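Local coordinates for protein 2-oxoglutarate dehydrogenase E3 component (Thermus thermophilus, PDB 2EQ7) that probably oxidises protein-bound dihydrolipoyl groups with NAD(+), giving lipoyl groups and NADH, using one FAD per subunit and a redox-active disulfide, at residues Arg153-Thr158 against Arg255-Val260; Asp200-Thr205 against Ile225-Arg230. All coordinates share one frame; numbering follows the deposited sequence.

Contact 1. Residues Arg153-Thr158 against Arg255-Val260; sequences RVVTST and RVLVAV. With NAD (nicotinamide-adenine-dinucleotide), chain E.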
loop_
_atom_site.group_PDB
_atom_site.type_symbol
_atom_site.label_atom_id
_atom_site.label_comp_id
_atom_site.label_asym_id
_atom_site.label_seq_id
_atom_site.Cartn_x
_atom_site.Cartn_y
_atom_site.Cartn_z
ATOM N N ARG A 153 -21.508 12.349 -28.746
ATOM C CA ARG A 153 -20.778 11.414 -29.597
ATOM C C ARG A 153 -19.280 11.692 -29.510
ATOM O O ARG A 153 -18.469 10.765 -29.448
ATOM C CB ARG A 153 -21.272 11.540 -31.038
ATOM C CG ARG A 153 -22.710 11.075 -31.212
ATOM C CD ARG A 153 -23.320 11.587 -32.508
ATOM N NE ARG A 153 -23.507 13.036 -32.481
ATOM C CZ ARG A 153 -24.059 13.737 -33.467
ATOM N NH1 ARG A 153 -24.190 15.054 -33.357
ATOM N NH2 ARG A 153 -24.479 13.122 -34.565
ATOM N N VAL A 154 -18.923 12.974 -29.529
ATOM C CA VAL A 154 -17.536 13.407 -29.388
ATOM C C VAL A 154 -17.590 14.056 -28.014
ATOM O O VAL A 154 -18.211 15.110 -27.833
ATOM C CB VAL A 154 -17.142 14.433 -30.461
ATOM C CG1 VAL A 154 -15.729 14.951 -30.195
ATOM C CG2 VAL A 154 -17.199 13.778 -31.836
ATOM N N VAL A 155 -16.937 13.420 -27.049
ATOM C CA VAL A 155 -17.001 13.862 -25.664
ATOM C C VAL A 155 -15.702 14.205 -24.952
ATOM O O VAL A 155 -14.605 14.003 -25.472
ATOM C CB VAL A 155 -17.683 12.763 -24.816
ATOM C CG1 VAL A 155 -19.020 12.381 -25.430
ATOM C CG2 VAL A 155 -16.779 11.529 -24.744
ATOM N N THR A 156 -15.863 14.732 -23.738
ATOM C CA THR A 156 -14.739 15.041 -22.869
ATOM C C THR A 156 -14.811 13.922 -21.832
ATOM O O THR A 156 -15.710 13.081 -21.885
ATOM C CB THR A 156 -14.903 16.398 -22.138
ATOM O OG1 THR A 156 -16.021 16.334 -21.243
ATOM C CG2 THR A 156 -15.123 17.528 -23.144
ATOM N N SER A 157 -13.879 13.910 -20.888
ATOM C CA SER A 157 -13.876 12.879 -19.859
ATOM C C SER A 157 -15.191 12.804 -19.080
ATOM O O SER A 157 -15.623 11.724 -18.679
ATOM C CB SER A 157 -12.713 13.119 -18.897
ATOM O OG SER A 157 -12.714 14.458 -18.427
ATOM N N THR A 158 -15.836 13.945 -18.871
ATOM C CA THR A 158 -17.085 13.958 -18.119
ATOM C C THR A 158 -18.149 13.026 -18.700
ATOM O O THR A 158 -18.752 12.238 -17.971
ATOM C CB THR A 158 -17.650 15.389 -18.017
ATOM O OG1 THR A 158 -16.745 16.191 -17.255
ATOM C CG2 THR A 158 -19.012 15.389 -17.327
ATOM N N ARG A 255 -17.946 6.351 -30.412
ATOM C CA ARG A 255 -17.670 7.432 -29.474
ATOM C C ARG A 255 -16.212 7.848 -29.604
ATOM O O ARG A 255 -15.348 7.027 -29.910
ATOM C CB ARG A 255 -17.947 6.973 -28.035
ATOM C CG ARG A 255 -19.422 6.718 -27.714
ATOM C CD ARG A 255 -20.185 8.034 -27.656
ATOM N NE ARG A 255 -21.596 7.890 -27.306
ATOM C CZ ARG A 255 -22.591 7.823 -28.188
ATOM N NH1 ARG A 255 -22.339 7.874 -29.490
ATOM N NH2 ARG A 255 -23.845 7.738 -27.767
ATOM N N VAL A 256 -15.944 9.132 -29.405
ATOM C CA VAL A 256 -14.580 9.623 -29.455
ATOM C C VAL A 256 -14.360 10.487 -28.228
ATOM O O VAL A 256 -15.081 11.460 -28.000
ATOM C CB VAL A 256 -14.299 10.481 -30.707
ATOM C CG1 VAL A 256 -12.855 10.974 -30.674
ATOM C CG2 VAL A 256 -14.545 9.664 -31.973
ATOM N N LEU A 257 -13.372 10.107 -27.428
ATOM C CA LEU A 257 -13.032 10.857 -26.232
ATOM C C LEU A 257 -11.865 11.765 -26.576
ATOM O O LEU A 257 -10.827 11.297 -27.037
ATOM C CB LEU A 257 -12.623 9.903 -25.105
ATOM C CG LEU A 257 -11.836 10.518 -23.944
ATOM C CD1 LEU A 257 -12.643 11.636 -23.289
ATOM C CD2 LEU A 257 -11.490 9.420 -22.940
ATOM N N VAL A 258 -12.050 13.067 -26.381
ATOM C CA VAL A 258 -10.989 14.026 -26.642
ATOM C C VAL A 258 -10.343 14.298 -25.289
ATOM O O VAL A 258 -10.938 14.937 -24.424
ATOM C CB VAL A 258 -11.544 15.335 -27.236
ATOM C CG1 VAL A 258 -10.407 16.329 -27.458
ATOM C CG2 VAL A 258 -12.249 15.039 -28.557
ATOM N N ALA A 259 -9.135 13.777 -25.108
ATOM C CA ALA A 259 -8.407 13.930 -23.854
ATOM C C ALA A 259 -6.988 14.368 -24.177
ATOM O O ALA A 259 -6.024 13.654 -23.906
ATOM C CB ALA A 259 -8.397 12.604 -23.101
ATOM N N VAL A 260 -6.870 15.549 -24.772
ATOM C CA VAL A 260 -5.570 16.074 -25.151
ATOM C C VAL A 260 -4.994 17.031 -24.117
ATOM O O VAL A 260 -4.020 17.735 -24.390
ATOM C CB VAL A 260 -5.641 16.777 -26.524
ATOM C CG1 VAL A 260 -6.015 15.756 -27.600
ATOM C CG2 VAL A 260 -6.659 17.908 -26.487
HETATM P PA NAD E . -2.338 14.893 -20.591
HETATM O O1A NAD E . -1.337 15.970 -20.666
HETATM O O2A NAD E . -2.060 14.030 -19.256
HETATM O O5B NAD E . -2.216 13.941 -21.883
HETATM C C5B NAD E . -2.517 14.700 -23.057
HETATM C C4B NAD E . -1.977 13.932 -24.269
HETATM O O4B NAD E . -2.663 14.328 -25.473
HETATM C C3B NAD E . -0.481 14.224 -24.467
HETATM O O3B NAD E . 0.279 13.011 -24.339
HETATM C C2B NAD E . -0.418 14.833 -25.885
HETATM O O2B NAD E . 0.795 14.510 -26.569
HETATM C C1B NAD E . -1.691 14.252 -26.542
HETATM N N9A NAD E . -2.146 15.047 -27.704
HETATM C C8A NAD E . -2.251 16.416 -27.790
HETATM N N7A NAD E . -2.691 16.761 -28.967
HETATM C C5A NAD E . -2.898 15.650 -29.713
HETATM C C6A NAD E . -3.359 15.388 -31.038
HETATM N N6A NAD E . -3.716 16.429 -31.884
HETATM N N1A NAD E . -3.440 14.103 -31.457
HETATM C C2A NAD E . -3.099 13.081 -30.660
HETATM N N3A NAD E . -2.664 13.282 -29.414
HETATM C C4A NAD E . -2.549 14.531 -28.906
HETATM O O3 NAD E . -3.807 15.593 -20.538
HETATM P PN NAD E . -4.925 14.697 -19.746
HETATM O O1N NAD E . -4.599 13.192 -19.847
HETATM O O2N NAD E . -6.311 14.968 -20.381
HETATM O O5D NAD E . -4.983 15.085 -18.170
HETATM C C5D NAD E . -4.830 16.502 -18.021
HETATM C C4D NAD E . -4.207 16.821 -16.646
HETATM O O4D NAD E . -4.929 16.143 -15.558
HETATM C C3D NAD E . -2.733 16.371 -16.582
HETATM O O3D NAD E . -1.906 17.419 -16.074
HETATM C C2D NAD E . -2.746 15.133 -15.678
HETATM O O2D NAD E . -1.542 15.011 -14.912
HETATM C C1D NAD E . -3.993 15.309 -14.792
HETATM N N1N NAD E . -4.578 13.977 -14.491
HETATM C C2N NAD E . -4.021 13.223 -13.519
HETATM C C3N NAD E . -4.557 11.939 -13.215
HETATM C C7N NAD E . -3.964 11.084 -12.161
HETATM O O7N NAD E . -2.978 11.456 -11.565
HETATM N N7N NAD E . -4.518 9.881 -11.865
HETATM C C4N NAD E . -5.682 11.483 -13.955
HETATM C C5N NAD E . -6.220 12.299 -14.951
HETATM C C6N NAD E . -5.643 13.550 -15.198
HETATM O O HOH W 1 -11.501 15.006 -21.778
#
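R153 O, V155 N and V155 O meet V256 N, V256 O and V258 N in the regular alternation of two parallel strands. V256 N reaches R153 O at 3.0 Å, and V155 N reaches V256 O at 2.9 Å. The third bond, V258 N to V155 O, also spans 2.9 Å and is almost perfectly straight, with an N-H...O angle of 179°. Weaker CA-H...O contacts reinforce the pairing, among them V154 CA to V256 O at 3.4 Å.

Apolar contacts lie on both faces. On one, V154 CG1, set anti to the backbone N (chi1 175°), meets V258 CG2 at 3.8 Å; side chains of strands 231-237 and 240-245 pack against V154 and V256 there. On the other, L257 lays CD1 over one face of the peptide link between T156 and S157, 3.5 Å from both T156 C and S157 N, while L182 of helix 177-188 also touches L257.

Two arginines and a water mark the ends. R255 bends at chi2 (-71°), which brings NH1 obliquely past the aliphatic part of R153, 3.7 Å from R153 CG, and NH1 makes a weak hydrogen bond to K239 O; the R153 guanidinium itself leads away to a salt bridge with D150. Where the strands part, a water accepts from S157 N and donates to V258 O, carrying the link one step beyond the direct bonds.

Past the strand, V260 CB lies 3.6 Å from C8A of the NAD adenine. This is the edge of a Rossmann-type parallel sheet, with strand 154-155 outermost and the C-terminal end of strand 255-258 leading to the dinucleotide.

Contact 2. Residues Asp200-Thr205 against Ile225-Arg230; sequences DRILPT and IRTGVR. With NAD (nicotinamide-adenine-dinucleotide), chain E.
A small, partly buried contact joins D200, the backbone of R201 and I202, in the loop between strand 192-196 and helix 208-221, to I225, T227 and G228, on edge strand 224-226 and in the turn that follows. The two segments bury 201 Å² in all, and their touching parts run 141° apart.

Its apolar centre is the meeting of two isoleucine methyl branches: I202 CG2 lies 3.9 Å from I225 CG2, with the side chains crossing at about a right angle. T227 adds its methyl, CG2, at 4.2 Å from I202 CG2. That methyl, anti to the carbonyl carbon, turns to the isoleucine, while OG1 (chi1 55°) meets a water. T227 CB also rests 4.0 Å from D200 C, against the main chain of the loop. F218 and E215 of helix 208-221 touch I225 and T227 respectively, placing this packing beside the helix of a beta-alpha-beta unit in the NAD-binding Rossmann-type domain.

Toward solvent the link is polar and indirect. The water donates to D200 OD2 at 3.2 Å and is hydrogen-bonded to T227 OG1 at 2.7 Å, while the D200 carboxylate lies near G228.

R201 folds back over its own loop: its NE donates to I202 O at 3.0 Å, 42° out of the carbonyl plane, and its NH2 is hydrogen-bonded to S211 OG. P204 CA sits over one guanidinium face, near its rim. Further along the segments, P204 CD approaches ribose O3B of NAD at 3.8 Å, and V229 O lies 3.5 Å from adenine C2A.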
loop_
_atom_site.group_PDB
_atom_site.type_symbol
_atom_site.label_atom_id
_atom_site.label_comp_id
_atom_site.label_asym_id
_atom_site.label_seq_id
_atom_site.Cartn_x
_atom_site.Cartn_y
_atom_site.Cartn_z
ATOM N N ASP A 200 5.873 10.408 -29.229
ATOM C CA ASP A 200 6.443 9.079 -29.412
ATOM C C ASP A 200 6.277 8.176 -28.195
ATOM O O ASP A 200 6.749 7.038 -28.191
ATOM C CB ASP A 200 7.929 9.198 -29.766
ATOM C CG ASP A 200 8.153 9.630 -31.205
ATOM O OD1 ASP A 200 9.320 9.899 -31.566
ATOM O OD2 ASP A 200 7.172 9.694 -31.979
ATOM N N ARG A 201 5.608 8.688 -27.167
ATOM C CA ARG A 201 5.367 7.936 -25.943
ATOM C C ARG A 201 4.055 8.389 -25.316
ATOM O O ARG A 201 3.554 9.468 -25.631
ATOM C CB ARG A 201 6.530 8.134 -24.951
ATOM C CG ARG A 201 6.926 9.589 -24.673
ATOM C CD ARG A 201 6.024 10.252 -23.641
ATOM N NE ARG A 201 6.273 9.774 -22.279
ATOM C CZ ARG A 201 7.291 10.166 -21.516
ATOM N NH1 ARG A 201 8.170 11.048 -21.974
ATOM N NH2 ARG A 201 7.425 9.687 -20.287
ATOM N N ILE A 202 3.487 7.553 -24.453
ATOM C CA ILE A 202 2.244 7.896 -23.763
ATOM C C ILE A 202 2.614 8.291 -22.333
ATOM O O ILE A 202 3.780 8.204 -21.951
ATOM C CB ILE A 202 1.264 6.699 -23.699
ATOM C CG1 ILE A 202 1.922 5.516 -22.979
ATOM C CG2 ILE A 202 0.825 6.304 -25.106
ATOM C CD1 ILE A 202 0.977 4.354 -22.732
ATOM N N LEU A 203 1.626 8.722 -21.556
ATOM C CA LEU A 203 1.845 9.113 -20.161
ATOM C C LEU A 203 3.081 10.001 -20.018
ATOM O O LEU A 203 4.116 9.579 -19.498
ATOM C CB LEU A 203 1.993 7.856 -19.292
ATOM C CG LEU A 203 0.797 6.893 -19.379
ATOM C CD1 LEU A 203 1.107 5.611 -18.631
ATOM C CD2 LEU A 203 -0.452 7.562 -18.804
ATOM N N PRO A 204 2.973 11.263 -20.464
ATOM C CA PRO A 204 4.061 12.247 -20.413
ATOM C C PRO A 204 4.648 12.607 -19.044
ATOM O O PRO A 204 5.761 13.117 -18.981
ATOM C CB PRO A 204 3.455 13.459 -21.118
ATOM C CG PRO A 204 2.004 13.348 -20.771
ATOM C CD PRO A 204 1.742 11.879 -20.989
ATOM N N THR A 205 3.922 12.355 -17.958
ATOM C CA THR A 205 4.445 12.694 -16.635
ATOM C C THR A 205 5.174 11.543 -15.955
ATOM O O THR A 205 5.726 11.712 -14.871
ATOM C CB THR A 205 3.331 13.179 -15.676
ATOM O OG1 THR A 205 2.368 12.135 -15.487
ATOM C CG2 THR A 205 2.645 14.416 -16.241
ATOM N N ILE A 225 -2.700 1.059 -29.486
ATOM C CA ILE A 225 -2.075 2.325 -29.123
ATOM C C ILE A 225 -1.139 2.743 -30.245
ATOM O O ILE A 225 -0.136 2.082 -30.511
ATOM C CB ILE A 225 -1.276 2.209 -27.801
ATOM C CG1 ILE A 225 -2.220 1.827 -26.659
ATOM C CG2 ILE A 225 -0.584 3.534 -27.490
ATOM C CD1 ILE A 225 -1.526 1.614 -25.329
ATOM N N ARG A 226 -1.483 3.838 -30.909
ATOM C CA ARG A 226 -0.677 4.343 -32.007
ATOM C C ARG A 226 -0.059 5.682 -31.621
ATOM O O ARG A 226 -0.765 6.673 -31.454
ATOM C CB ARG A 226 -1.546 4.501 -33.261
ATOM C CG ARG A 226 -2.162 3.198 -33.770
ATOM C CD ARG A 226 -3.121 3.441 -34.940
ATOM N NE ARG A 226 -2.472 4.159 -36.037
ATOM C CZ ARG A 226 -3.071 4.508 -37.173
ATOM N NH1 ARG A 226 -4.347 4.207 -37.381
ATOM N NH2 ARG A 226 -2.393 5.172 -38.102
ATOM N N THR A 227 1.261 5.700 -31.464
ATOM C CA THR A 227 1.971 6.923 -31.114
ATOM C C THR A 227 2.471 7.576 -32.400
ATOM O O THR A 227 2.441 6.959 -33.468
ATOM C CB THR A 227 3.178 6.632 -30.199
ATOM O OG1 THR A 227 4.033 5.668 -30.826
ATOM C CG2 THR A 227 2.711 6.101 -28.847
ATOM N N GLY A 228 2.927 8.819 -32.288
ATOM C CA GLY A 228 3.424 9.539 -33.447
ATOM C C GLY A 228 2.312 9.849 -34.430
ATOM O O GLY A 228 2.555 9.996 -35.627
ATOM N N VAL A 229 1.089 9.960 -33.916
ATOM C CA VAL A 229 -0.081 10.238 -34.739
ATOM C C VAL A 229 -0.762 11.541 -34.333
ATOM O O VAL A 229 -1.265 11.659 -33.221
ATOM C CB VAL A 229 -1.124 9.102 -34.614
ATOM C CG1 VAL A 229 -2.401 9.470 -35.358
ATOM C CG2 VAL A 229 -0.549 7.814 -35.170
ATOM N N ARG A 230 -0.787 12.515 -35.234
ATOM C CA ARG A 230 -1.441 13.776 -34.915
ATOM C C ARG A 230 -2.852 13.794 -35.484
ATOM O O ARG A 230 -3.042 13.732 -36.699
ATOM C CB ARG A 230 -0.651 14.963 -35.475
ATOM C CG ARG A 230 -1.246 16.323 -35.099
ATOM C CD ARG A 230 -0.310 17.467 -35.462
ATOM N NE ARG A 230 -0.183 17.656 -36.905
ATOM C CZ ARG A 230 -1.030 18.366 -37.646
ATOM N NH1 ARG A 230 -2.075 18.961 -37.085
ATOM N NH2 ARG A 230 -0.829 18.487 -38.950
HETATM P PA NAD E . -2.338 14.893 -20.591
HETATM O O1A NAD E . -1.337 15.970 -20.666
HETATM O O2A NAD E . -2.060 14.030 -19.256
HETATM O O5B NAD E . -2.216 13.941 -21.883
HETATM C C5B NAD E . -2.517 14.700 -23.057
HETATM C C4B NAD E . -1.977 13.932 -24.269
HETATM O O4B NAD E . -2.663 14.328 -25.473
HETATM C C3B NAD E . -0.481 14.224 -24.467
HETATM O O3B NAD E . 0.279 13.011 -24.339
HETATM C C2B NAD E . -0.418 14.833 -25.885
HETATM O O2B NAD E . 0.795 14.510 -26.569
HETATM C C1B NAD E . -1.691 14.252 -26.542
HETATM N N9A NAD E . -2.146 15.047 -27.704
HETATM C C8A NAD E . -2.251 16.416 -27.790
HETATM N N7A NAD E . -2.691 16.761 -28.967
HETATM C C5A NAD E . -2.898 15.650 -29.713
HETATM C C6A NAD E . -3.359 15.388 -31.038
HETATM N N6A NAD E . -3.716 16.429 -31.884
HETATM N N1A NAD E . -3.440 14.103 -31.457
HETATM C C2A NAD E . -3.099 13.081 -30.660
HETATM N N3A NAD E . -2.664 13.282 -29.414
HETATM C C4A NAD E . -2.549 14.531 -28.906
HETATM O O3 NAD E . -3.807 15.593 -20.538
HETATM P PN NAD E . -4.925 14.697 -19.746
HETATM O O1N NAD E . -4.599 13.192 -19.847
HETATM O O2N NAD E . -6.311 14.968 -20.381
HETATM O O5D NAD E . -4.983 15.085 -18.170
HETATM C C5D NAD E . -4.830 16.502 -18.021
HETATM C C4D NAD E . -4.207 16.821 -16.646
HETATM O O4D NAD E . -4.929 16.143 -15.558
HETATM C C3D NAD E . -2.733 16.371 -16.582
HETATM O O3D NAD E . -1.906 17.419 -16.074
HETATM C C2D NAD E . -2.746 15.133 -15.678
HETATM O O2D NAD E . -1.542 15.011 -14.912
HETATM C C1D NAD E . -3.993 15.309 -14.792
HETATM N N1N NAD E . -4.578 13.977 -14.491
HETATM C C2N NAD E . -4.021 13.223 -13.519
HETATM C C3N NAD E . -4.557 11.939 -13.215
HETATM C C7N NAD E . -3.964 11.084 -12.161
HETATM O O7N NAD E . -2.978 11.456 -11.565
HETATM N N7N NAD E . -4.518 9.881 -11.865
HETATM C C4N NAD E . -5.682 11.483 -13.955
HETATM C C5N NAD E . -6.220 12.299 -14.951
HETATM C C6N NAD E . -5.643 13.550 -15.198
HETATM O O HOH W 2 5.862 6.858 -32.464
#

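Overall arrangement
After the N-terminal FAD-binding strands and helices, the chain reaches edge strand 154-155, then passes through strand 169-173, helix 177-188 and strand 192-196 to the 200-205 loop. Helix 208-221 leads on to strand 224-226, where contact 2 closes a short loop with 19 residues between its segments. Strands 231-237, 240-245 and 250-253 follow before strand 255-258 returns to 153-158, closing contact 1 over 96 intervening residues. The shorter closure therefore falls wholly within the longer one, without crossing it. Both reach the same five-stranded parallel sheet, at its two outermost strands; their centres lie about 17 Å apart, and each touches the bound NAD.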